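Local atomic coordinates of molybdenum ABC transporter, periplasmic molybdenum-binding protein (Vibrio cholerae, PDB entry 4RXL), a protein that binds tungstate and, as a ModA-family solute-binding protein, probably captures molybdate or tungstate in the periplasm for an ABC importer. Residues A[66-69]-A[74-77]; A[199-204]-A[210-215]. All coordinates share one frame; numbering follows the deposited sequence.

Contact 1 of 2, residues A[66-69]-A[74-77]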
ATOM      1  N   TYR A  66      -5.195  -2.071  15.244  1.00 22.80           N
ATOM      2  CA  TYR A  66      -6.482  -1.448  15.527  1.00 22.36           C
ATOM      3  C   TYR A  66      -7.570  -2.503  15.756  1.00 19.96           C
ATOM      4  O   TYR A  66      -8.321  -2.441  16.737  1.00 23.52           O
ATOM      5  CB  TYR A  66      -6.850  -0.563  14.352  1.00 19.72           C
ATOM      6  CG  TYR A  66      -8.144   0.182  14.472  1.00 20.99           C
ATOM      7  CD1 TYR A  66      -8.193   1.400  15.122  1.00 23.91           C
ATOM      8  CD2 TYR A  66      -9.313  -0.301  13.893  1.00 22.76           C
ATOM      9  CE1 TYR A  66      -9.376   2.105  15.237  1.00 27.38           C
ATOM     10  CE2 TYR A  66     -10.506   0.403  13.986  1.00 23.05           C
ATOM     11  CZ  TYR A  66     -10.526   1.604  14.659  1.00 20.88           C
ATOM     12  OH  TYR A  66     -11.706   2.296  14.811  1.00 23.83           O
ATOM     13  N   LEU A  67      -7.622  -3.478  14.851  1.00 22.12           N
ATOM     14  CA  LEU A  67      -8.541  -4.605  15.015  1.00 20.88           C
ATOM     15  C   LEU A  67      -8.237  -5.518  16.174  1.00 20.78           C
ATOM     16  O   LEU A  67      -9.141  -6.044  16.776  1.00 22.62           O
ATOM     17  CB  LEU A  67      -8.631  -5.415  13.716  1.00 20.69           C
ATOM     18  CG  LEU A  67      -9.105  -4.610  12.505  1.00 21.00           C
ATOM     19  CD1 LEU A  67      -9.077  -5.520  11.280  1.00 27.06           C
ATOM     20  CD2 LEU A  67     -10.490  -3.994  12.714  1.00 22.98           C
ATOM     21  N   VAL A  68      -6.964  -5.694  16.511  1.00 21.44           N
ATOM     22  CA  VAL A  68      -6.626  -6.473  17.686  1.00 22.19           C
ATOM     23  C   VAL A  68      -7.122  -5.742  18.932  1.00 24.06           C
ATOM     24  O   VAL A  68      -7.732  -6.328  19.818  1.00 23.80           O
ATOM     25  CB  VAL A  68      -5.103  -6.712  17.777  1.00 25.06           C
ATOM     26  CG1 VAL A  68      -4.710  -7.339  19.101  1.00 33.49           C
ATOM     27  CG2 VAL A  68      -4.636  -7.579  16.622  1.00 23.88           C
ATOM     28  N   GLU A  69      -6.842  -4.448  18.979  1.00 26.42           N
ATOM     29  CA  GLU A  69      -7.225  -3.625  20.120  1.00 34.11           C
ATOM     30  C   GLU A  69      -8.727  -3.614  20.361  1.00 26.09           C
ATOM     31  O   GLU A  69      -9.173  -3.575  21.511  1.00 31.08           O
ATOM     32  CB  GLU A  69      -6.720  -2.198  19.919  1.00 31.62           C
ATOM     33  CG  GLU A  69      -5.232  -2.054  20.207  1.00 38.98           C
ATOM     34  CD  GLU A  69      -4.700  -0.675  19.870  1.00 67.56           C
ATOM     35  OE1 GLU A  69      -5.509   0.230  19.568  1.00 66.78           O
ATOM     36  OE2 GLU A  69      -3.465  -0.495  19.918  1.00 61.78           O
ATOM     37  N   LYS A  74      -7.443 -11.878  17.397  1.00 30.11           N
ATOM     38  CA  LYS A  74      -6.578 -12.236  18.527  1.00 32.38           C
ATOM     39  C   LYS A  74      -5.127 -11.888  18.177  1.00 27.04           C
ATOM     40  O   LYS A  74      -4.740 -11.980  17.024  1.00 27.78           O
ATOM     41  CB  LYS A  74      -6.734 -13.716  18.878  1.00 36.26           C
ATOM     42  CG  LYS A  74      -8.169 -14.091  19.211  1.00 48.55           C
ATOM     43  CD  LYS A  74      -8.403 -15.589  19.229  1.00 61.93           C
ATOM     44  CE  LYS A  74      -9.861 -15.868  19.574  1.00 75.59           C
ATOM     45  NZ  LYS A  74     -10.191 -17.318  19.593  1.00 88.88           N
ATOM     46  N   PRO A  75      -4.315 -11.469  19.169  1.00 34.04           N
ATOM     47  CA  PRO A  75      -2.987 -10.936  18.859  1.00 34.34           C
ATOM     48  C   PRO A  75      -2.069 -11.938  18.146  1.00 30.88           C
ATOM     49  O   PRO A  75      -1.224 -11.537  17.354  1.00 36.21           O
ATOM     50  CB  PRO A  75      -2.427 -10.558  20.243  1.00 41.05           C
ATOM     51  CG  PRO A  75      -3.615 -10.486  21.143  1.00 51.27           C
ATOM     52  CD  PRO A  75      -4.550 -11.532  20.620  1.00 47.86           C
ATOM     53  N   ASN A  76      -2.236 -13.233  18.428  1.00 29.30           N
ATOM     54  CA  ASN A  76      -1.450 -14.261  17.733  1.00 30.30           C
ATOM     55  C   ASN A  76      -1.990 -14.735  16.381  1.00 34.41           C
ATOM     56  O   ASN A  76      -1.471 -15.685  15.792  1.00 36.52           O
ATOM     57  CB  ASN A  76      -1.232 -15.480  18.647  1.00 32.57           C
ATOM     58  CG  ASN A  76      -2.506 -16.278  18.930  1.00 34.13           C
ATOM     59  OD1 ASN A  76      -3.607 -15.852  18.601  1.00 37.58           O
ATOM     60  ND2 ASN A  76      -2.349 -17.448  19.555  1.00 42.45           N
ATOM     61  N   LYS A  77      -3.025 -14.075  15.877  1.00 26.47           N
ATOM     62  CA  LYS A  77      -3.536 -14.359  14.534  1.00 27.13           C
ATOM     63  C   LYS A  77      -3.178 -13.279  13.516  1.00 24.97           C
ATOM     64  O   LYS A  77      -3.849 -13.157  12.479  1.00 23.09           O
ATOM     65  CB  LYS A  77      -5.055 -14.546  14.612  1.00 27.51           C
ATOM     66  CG  LYS A  77      -5.471 -15.745  15.452  1.00 27.55           C
ATOM     67  CD  LYS A  77      -5.380 -17.037  14.662  1.00 35.27           C
ATOM     68  CE  LYS A  77      -5.291 -18.273  15.531  1.00 57.48           C
ATOM     69  NZ  LYS A  77      -4.861 -19.427  14.693  1.00 50.46           N
TER
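Val68 and Pro75 carry this contact, the valine reaching out from the last turn of helix 61-69 and the proline turning the flank of its ring to meet it. The two side chains cross at about a right angle, and one methyl of the valine does the touching. That methyl is CG1: Val68 CG1 lies 3.9 Å from Pro75 CG, with Pro75 CA and CB only slightly farther off. The reach follows from the first torsion of Val68, which sets CG1 anti to the backbone N (chi1 171°) and beside the carbonyl carbon. The second methyl, CG2, stands anti to the carbonyl carbon and faces the backbone of Lys74 at longer range, with 4.4 Å between Val68 CG2 and Lys74 O. That oxygen is already engaged within its own segment, where Lys77 N donates to Lys74 O at 2.9 Å and closes a type I beta turn with Pro75 and Asn76 at its corners. The CB of Lys74 points away from the helix. With less than 100 Å² buried, the touch is small, apolar and at the surface; Val73 also packs on Val68, and Leu72 and Val73 on Leu67 beside it. This is a helix-to-strand connection folded back on the end of its helix, leading into strand 78-91 of a periplasmic binding protein fold, away from the anion site.

Contact 2 of 2, residues A[199-204]-A[210-215]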
ATOM      1  N   LEU A 199      -0.985  -9.658   7.924  1.00 17.95           N
ATOM      2  CA  LEU A 199      -2.113 -10.459   7.521  1.00 20.92           C
ATOM      3  C   LEU A 199      -2.814 -10.851   8.804  1.00 18.62           C
ATOM      4  O   LEU A 199      -2.211 -11.519   9.668  1.00 20.87           O
ATOM      5  CB  LEU A 199      -1.624 -11.684   6.769  1.00 20.00           C
ATOM      6  CG  LEU A 199      -2.569 -12.865   6.571  1.00 21.38           C
ATOM      7  CD1 LEU A 199      -3.723 -12.484   5.653  1.00 23.11           C
ATOM      8  CD2 LEU A 199      -1.791 -14.049   6.033  1.00 20.70           C
ATOM      9  N   ALA A 200      -4.069 -10.432   8.937  1.00 17.97           N
ATOM     10  CA  ALA A 200      -4.873 -10.729  10.121  1.00 21.98           C
ATOM     11  C   ALA A 200      -5.939 -11.771   9.805  1.00 21.26           C
ATOM     12  O   ALA A 200      -6.673 -11.641   8.819  1.00 19.81           O
ATOM     13  CB  ALA A 200      -5.509  -9.451  10.629  1.00 21.14           C
ATOM     14  N   GLN A 201      -6.058 -12.785  10.646  1.00 21.47           N
ATOM     15  CA  GLN A 201      -7.049 -13.806  10.465  1.00 23.10           C
ATOM     16  C   GLN A 201      -8.193 -13.461  11.430  1.00 22.14           C
ATOM     17  O   GLN A 201      -7.989 -13.470  12.649  1.00 25.47           O
ATOM     18  CB  GLN A 201      -6.426 -15.172  10.792  1.00 26.18           C
ATOM     19  CG  GLN A 201      -7.271 -16.361  10.401  1.00 31.30           C
ATOM     20  CD  GLN A 201      -6.656 -17.686  10.852  1.00 31.46           C
ATOM     21  OE1 GLN A 201      -5.443 -17.872  10.757  1.00 31.91           O
ATOM     22  NE2 GLN A 201      -7.491 -18.598  11.357  1.00 37.80           N
ATOM     23  N   LEU A 202      -9.384 -13.173  10.918  1.00 23.36           N
ATOM     24  CA  LEU A 202     -10.468 -12.628  11.730  1.00 26.42           C
ATOM     25  C   LEU A 202     -11.382 -13.688  12.367  1.00 29.19           C
ATOM     26  O   LEU A 202     -12.285 -13.367  13.143  1.00 33.73           O
ATOM     27  CB  LEU A 202     -11.275 -11.633  10.886  1.00 27.16           C
ATOM     28  CG  LEU A 202     -10.511 -10.342  10.586  1.00 36.31           C
ATOM     29  CD1 LEU A 202     -10.619  -9.963   9.132  1.00 29.05           C
ATOM     30  CD2 LEU A 202     -11.033  -9.221  11.474  1.00 67.15           C
ATOM     31  N   ASN A 203     -11.152 -14.957  12.066  1.00 26.32           N
ATOM     32  CA  ASN A 203     -11.904 -16.034  12.673  1.00 30.95           C
ATOM     33  C   ASN A 203     -11.105 -17.333  12.573  1.00 29.13           C
ATOM     34  O   ASN A 203     -10.009 -17.330  11.984  1.00 29.73           O
ATOM     35  CB  ASN A 203     -13.303 -16.169  12.045  1.00 27.82           C
ATOM     36  CG  ASN A 203     -13.260 -16.403  10.546  1.00 29.57           C
ATOM     37  OD1 ASN A 203     -12.628 -17.344  10.064  1.00 29.48           O
ATOM     38  ND2 ASN A 203     -13.949 -15.551   9.799  1.00 29.93           N
ATOM     39  N   ASP A 204     -11.651 -18.406  13.136  1.00 32.52           N
ATOM     40  CA  ASP A 204     -10.957 -19.669  13.266  1.00 36.90           C
ATOM     41  C   ASP A 204     -11.410 -20.704  12.228  1.00 34.76           C
ATOM     42  O   ASP A 204     -11.174 -21.907  12.399  1.00 36.88           O
ATOM     43  CB  ASP A 204     -11.159 -20.221  14.692  1.00 45.64           C
ATOM     44  CG  ASP A 204     -12.615 -20.609  14.986  1.00 86.32           C
ATOM     45  OD1 ASP A 204     -13.507 -20.316  14.153  1.00 47.83           O
ATOM     46  OD2 ASP A 204     -12.869 -21.212  16.055  1.00 72.16           O
ATOM     47  N   GLU A 210      -6.122 -22.438   6.318  1.00 40.07           N
ATOM     48  CA  GLU A 210      -5.436 -23.001   5.143  1.00 29.80           C
ATOM     49  C   GLU A 210      -4.978 -21.900   4.170  1.00 28.44           C
ATOM     50  O   GLU A 210      -3.897 -21.987   3.597  1.00 33.63           O
ATOM     51  CB  GLU A 210      -6.320 -24.010   4.425  1.00 44.74           C
ATOM     52  CG  GLU A 210      -6.607 -25.242   5.277  1.00 56.25           C
ATOM     53  CD  GLU A 210      -7.610 -26.193   4.656  1.00 90.74           C
ATOM     54  OE1 GLU A 210      -8.201 -26.993   5.419  1.00 63.61           O
ATOM     55  OE2 GLU A 210      -7.804 -26.144   3.420  1.00104.06           O
ATOM     56  N   TRP A 211      -5.785 -20.867   3.996  1.00 31.73           N
ATOM     57  CA  TRP A 211      -5.347 -19.712   3.202  1.00 29.57           C
ATOM     58  C   TRP A 211      -4.098 -19.060   3.782  1.00 34.77           C
ATOM     59  O   TRP A 211      -3.142 -18.744   3.059  1.00 30.46           O
ATOM     60  CB  TRP A 211      -6.452 -18.652   3.085  1.00 32.83           C
ATOM     61  CG  TRP A 211      -6.909 -18.472   1.698  1.00 52.24           C
ATOM     62  CD1 TRP A 211      -8.021 -19.014   1.104  1.00 74.24           C
ATOM     63  CD2 TRP A 211      -6.241 -17.720   0.689  1.00 45.06           C
ATOM     64  NE1 TRP A 211      -8.088 -18.625  -0.218  1.00 80.71           N
ATOM     65  CE2 TRP A 211      -7.003 -17.834  -0.495  1.00109.33           C
ATOM     66  CE3 TRP A 211      -5.074 -16.962   0.669  1.00 57.92           C
ATOM     67  CZ2 TRP A 211      -6.627 -17.210  -1.676  1.00 98.11           C
ATOM     68  CZ3 TRP A 211      -4.708 -16.341  -0.504  1.00 57.27           C
ATOM     69  CH2 TRP A 211      -5.470 -16.473  -1.656  1.00 43.07           C
ATOM     70  N   VAL A 212      -4.135 -18.836   5.089  1.00 28.40           N
ATOM     71  CA  VAL A 212      -3.025 -18.203   5.807  1.00 26.60           C
ATOM     72  C   VAL A 212      -1.745 -19.051   5.650  1.00 26.48           C
ATOM     73  O   VAL A 212      -0.663 -18.512   5.369  1.00 29.11           O
ATOM     74  CB  VAL A 212      -3.422 -17.969   7.285  1.00 25.70           C
ATOM     75  CG1 VAL A 212      -2.212 -17.621   8.145  1.00 31.41           C
ATOM     76  CG2 VAL A 212      -4.484 -16.873   7.358  1.00 27.11           C
ATOM     77  N   ALA A 213      -1.879 -20.371   5.795  1.00 27.39           N
ATOM     78  CA  ALA A 213      -0.747 -21.294   5.622  1.00 31.09           C
ATOM     79  C   ALA A 213      -0.137 -21.151   4.224  1.00 29.63           C
ATOM     80  O   ALA A 213       1.088 -21.102   4.078  1.00 32.73           O
ATOM     81  CB  ALA A 213      -1.167 -22.738   5.883  1.00 36.75           C
ATOM     82  N   TYR A 214      -0.993 -21.042   3.206  1.00 32.43           N
ATOM     83  CA  TYR A 214      -0.522 -20.849   1.840  1.00 26.82           C
ATOM     84  C   TYR A 214       0.167 -19.486   1.687  1.00 24.40           C
ATOM     85  O   TYR A 214       1.258 -19.413   1.096  1.00 28.64           O
ATOM     86  CB  TYR A 214      -1.662 -21.014   0.814  1.00 32.30           C
ATOM     87  CG  TYR A 214      -1.295 -20.498  -0.563  1.00 27.04           C
ATOM     88  CD1 TYR A 214      -0.480 -21.235  -1.425  1.00 30.40           C
ATOM     89  CD2 TYR A 214      -1.702 -19.238  -0.972  1.00 25.48           C
ATOM     90  CE1 TYR A 214      -0.126 -20.739  -2.670  1.00 29.97           C
ATOM     91  CE2 TYR A 214      -1.357 -18.742  -2.209  1.00 26.82           C
ATOM     92  CZ  TYR A 214      -0.573 -19.481  -3.046  1.00 26.92           C
ATOM     93  OH  TYR A 214      -0.228 -18.955  -4.266  1.00 33.82           O
ATOM     94  N   LEU A 215      -0.420 -18.431   2.242  1.00 25.07           N
ATOM     95  CA  LEU A 215       0.163 -17.063   2.088  1.00 26.00           C
ATOM     96  C   LEU A 215       1.547 -16.928   2.727  1.00 29.05           C
ATOM     97  O   LEU A 215       2.348 -16.097   2.307  1.00 34.03           O
ATOM     98  CB  LEU A 215      -0.782 -15.980   2.637  1.00 22.04           C
ATOM     99  CG  LEU A 215      -2.029 -15.770   1.773  1.00 27.70           C
ATOM    100  CD1 LEU A 215      -3.045 -14.925   2.520  1.00 37.10           C
ATOM    101  CD2 LEU A 215      -1.675 -15.162   0.411  1.00 27.43           C
TER
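Leu199 lays its two methyls against the side chain of Leu215, crossing it at about a right angle. CD2 is the closer branch, 3.8 Å from Leu215 CD1 and 4.0 Å from Leu215 CB, while Leu199 CD1 meets the same Leu215 methyl at 4.0 Å. One turn earlier in the helix, Val212 sits between the leucine and Gln201: its CG2 is 4.1 Å from Leu199 CD2 and 3.7 Å from Gln201 OE1. Gln201 arrives obliquely, its CG anti to the backbone N (chi1 -169°) and the chain extended beyond it, which carries the amide out alongside the valine. The oxygen end faces the Val212 methyl without bonding to it. The nitrogen end turns back to its own segment, where NE2 donates to Asn203 O over 2.9 Å, with an N-H...O angle of 153°. Lying in the carbonyl plane of Asn203 and close to the amide plane of Gln201, this bond helps to fix the rotation of the amide, with OE1 left on the helix side.

Strand 199-201 and helix 210-215 run nearly antiparallel, at 161°, with axes 10.0 Å apart at closest approach: a helix packed back on the strand before it, as in the lobes of periplasmic binding proteins. Leu55 and Ile57 of strand 55-57 extend the apolar layer, touching Val212 and Leu199 respectively. Across the interface the contact is van der Waals in kind, mostly aliphatic; its one polar side chain sets an amide oxygen against a methyl and has an N-H taken up by Asn203 O, just past the strand end.

In the fold
From the N terminus the chain reaches contact 1 first: helix 61-69 ends, four residues turn, and 74-77 comes back onto the helix before strand 78-91 begins. That loop is complete well before contact 2, where strand 195-201 runs out, a four-residue connection, 202-205, follows, and helix 206-215 folds back over the strand. The two closures are thus in series, neither nested nor crossed. Their centres lie 13 Å apart, and they meet directly: Lys77 O and Gln201 N, 2.9 Å apart, probably form a hydrogen bond just ahead of where strands 78-91 and 195-201 pair antiparallel, and Leu67 packs on Leu202. Contact 1 thus holds a loop to its helix, contact 2 a helix to the mixed sheet.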